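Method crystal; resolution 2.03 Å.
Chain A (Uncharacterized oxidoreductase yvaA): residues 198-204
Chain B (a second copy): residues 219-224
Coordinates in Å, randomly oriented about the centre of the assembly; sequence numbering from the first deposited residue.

Chain A, residues 198-204: ANVMAQR
Chain B (219-224) YGKLQA

How does the strand of chain A present itself to chain B? Residues A:Ala198 to A:Met201 are extended, with phi/psi near -141/155, -122/124, -130/121 and -149/-179, so side chains alternate: A:Asn199 and A:Met201 point toward chain B, while A:Ala198 and A:Val200 stay out of reach. A:Asn199 is t, with chi2 31°. Its ND2 lies 3.4 Å from B:Gln223 OE1, and a water joins the same two atoms, accepting from A:Asn199 ND2 at 3.2 Å and donating to B:Gln223 OE1 at 2.9 Å.

What does A:Met201 meet? Its p, t, t side chain is long enough to bring the terminal methyl to the turn of chain B: CE is 3.4 Å from B:Lys221 O, 3.5 Å from B:Gly220 O and 3.7 Å from B:Gln223 CG.

What shapes that turn? B:Tyr219 to B:Leu222 form a type II' turn, with B:Gly220 at 78/-111, a positive phi that favours glycine, and B:Lys221 at -67/-42. B:Tyr219 N donates to B:Leu222 O at 3.0 Å; the return bond, B:Leu222 N to B:Tyr219 O, is weak at 3.5 Å. B:Gln223 (m, m, chi3 -47°) reaches back, its NE2 donating to B:Gly220 O at 3.0 Å, while its CB points toward chain A.

Where is the direct hydrogen bond between the stretches? Beyond A:Ala202 (-112/110), which makes no contact, A:Gln203 (-83/-29; m, t, chi3 -36°) donates from NE2 to B:Lys221 O at 2.9 Å, with an N-H...O angle of 152°. The CA atoms of A:Gln203 and B:Lys221 are 5.3 Å apart, and their CG atoms 4.3 Å, so the aliphatic portions lie close. B:Lys221 is t throughout, its NZ bonded elsewhere in the structure. A:Arg204 (-71/145) points away.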

# COMPACT_ATOMS: atom_id res chain seq x y z
N ALA A 198 -12.43 2.76 -4.91
CA ALA A 198 -11.83 1.46 -5.22
C ALA A 198 -11.53 1.16 -6.69
O ALA A 198 -12.19 1.65 -7.61
CB ALA A 198 -12.72 0.32 -4.65
N ASN A 199 -10.57 0.26 -6.87
CA ASN A 199 -10.36 -0.39 -8.16
C ASN A 199 -10.48 -1.88 -7.97
O ASN A 199 -9.78 -2.49 -7.14
CB ASN A 199 -8.98 -0.03 -8.73
CG ASN A 199 -8.73 -0.69 -10.11
OD1 ASN A 199 -9.67 -0.89 -10.88
ND2 ASN A 199 -7.48 -1.03 -10.39
N VAL A 200 -11.37 -2.49 -8.74
CA VAL A 200 -11.59 -3.90 -8.61
C VAL A 200 -11.52 -4.51 -10.02
O VAL A 200 -12.27 -4.09 -10.88
CB VAL A 200 -12.94 -4.16 -7.89
CG1 VAL A 200 -13.23 -5.60 -7.78
CG2 VAL A 200 -12.95 -3.53 -6.46
N MET A 201 -10.61 -5.46 -10.25
CA MET A 201 -10.43 -6.02 -11.60
C MET A 201 -9.97 -7.48 -11.64
O MET A 201 -9.79 -8.13 -10.60
CB MET A 201 -9.47 -5.14 -12.45
CG MET A 201 -8.01 -5.22 -12.05
SD MET A 201 -6.94 -3.91 -12.76
CE MET A 201 -5.40 -4.63 -12.32
N ALA A 202 -9.79 -7.98 -12.86
CA ALA A 202 -9.15 -9.24 -13.12
C ALA A 202 -7.83 -8.93 -13.82
O ALA A 202 -7.82 -8.43 -14.95
CB ALA A 202 -10.08 -10.09 -14.00
N GLN A 203 -6.71 -9.15 -13.13
CA GLN A 203 -5.41 -9.00 -13.74
C GLN A 203 -4.98 -10.23 -14.54
O GLN A 203 -4.14 -10.11 -15.43
CB GLN A 203 -4.33 -8.78 -12.69
CG GLN A 203 -4.12 -7.39 -12.18
CD GLN A 203 -3.02 -7.35 -11.12
OE1 GLN A 203 -2.88 -8.28 -10.30
NE2 GLN A 203 -2.25 -6.26 -11.12
N ARG A 204 -5.44 -11.42 -14.15
CA ARG A 204 -4.88 -12.63 -14.75
C ARG A 204 -5.37 -12.75 -16.20
O ARG A 204 -6.49 -12.35 -16.52
CB ARG A 204 -5.19 -13.88 -13.92
CG ARG A 204 -4.32 -13.99 -12.67
CD ARG A 204 -4.81 -15.06 -11.69
NE ARG A 204 -6.26 -15.00 -11.45
CZ ARG A 204 -6.95 -15.86 -10.70
NH1 ARG A 204 -6.33 -16.83 -10.07
NH2 ARG A 204 -8.27 -15.73 -10.54
N TYR B 219 -2.10 1.64 -15.35
CA TYR B 219 -1.51 1.13 -16.59
C TYR B 219 -2.25 -0.16 -17.01
O TYR B 219 -1.62 -1.07 -17.51
CB TYR B 219 -0.05 0.79 -16.38
CG TYR B 219 0.88 1.96 -16.07
CD1 TYR B 219 1.62 2.60 -17.10
CD2 TYR B 219 1.06 2.40 -14.76
CE1 TYR B 219 2.51 3.66 -16.81
CE2 TYR B 219 1.96 3.44 -14.46
CZ TYR B 219 2.67 4.07 -15.50
OH TYR B 219 3.52 5.10 -15.18
N GLY B 220 -3.55 -0.27 -16.75
CA GLY B 220 -4.31 -1.46 -17.18
C GLY B 220 -4.06 -2.63 -16.23
O GLY B 220 -4.49 -2.61 -15.07
N LYS B 221 -3.36 -3.64 -16.72
CA LYS B 221 -3.04 -4.79 -15.91
C LYS B 221 -2.07 -4.36 -14.78
O LYS B 221 -2.23 -4.78 -13.62
CB LYS B 221 -2.44 -5.88 -16.77
CG LYS B 221 -2.10 -7.13 -15.97
CD LYS B 221 -1.40 -8.18 -16.86
CE LYS B 221 -0.67 -9.19 -15.98
NZ LYS B 221 0.02 -10.22 -16.79
N LEU B 222 -1.09 -3.53 -15.14
CA LEU B 222 -0.13 -2.95 -14.20
C LEU B 222 -0.75 -1.82 -13.38
O LEU B 222 -1.37 -0.87 -13.94
CB LEU B 222 1.11 -2.43 -14.94
CG LEU B 222 2.14 -1.56 -14.19
CD1 LEU B 222 2.69 -2.32 -12.97
CD2 LEU B 222 3.32 -1.09 -15.11
N GLN B 223 -0.60 -1.91 -12.06
CA GLN B 223 -1.08 -0.83 -11.15
C GLN B 223 0.10 -0.32 -10.37
O GLN B 223 0.85 -1.13 -9.78
CB GLN B 223 -2.19 -1.33 -10.21
CG GLN B 223 -3.45 -1.79 -10.94
CD GLN B 223 -4.21 -0.61 -11.53
OE1 GLN B 223 -4.45 0.39 -10.87
NE2 GLN B 223 -4.57 -0.72 -12.80
N ALA B 224 0.33 0.98 -10.44
CA ALA B 224 1.48 1.60 -9.77
C ALA B 224 0.86 2.41 -8.65
O ALA B 224 -0.07 3.21 -8.91
CB ALA B 224 2.27 2.51 -10.73
O HOH W 1 -5.26 -0.32 -8.16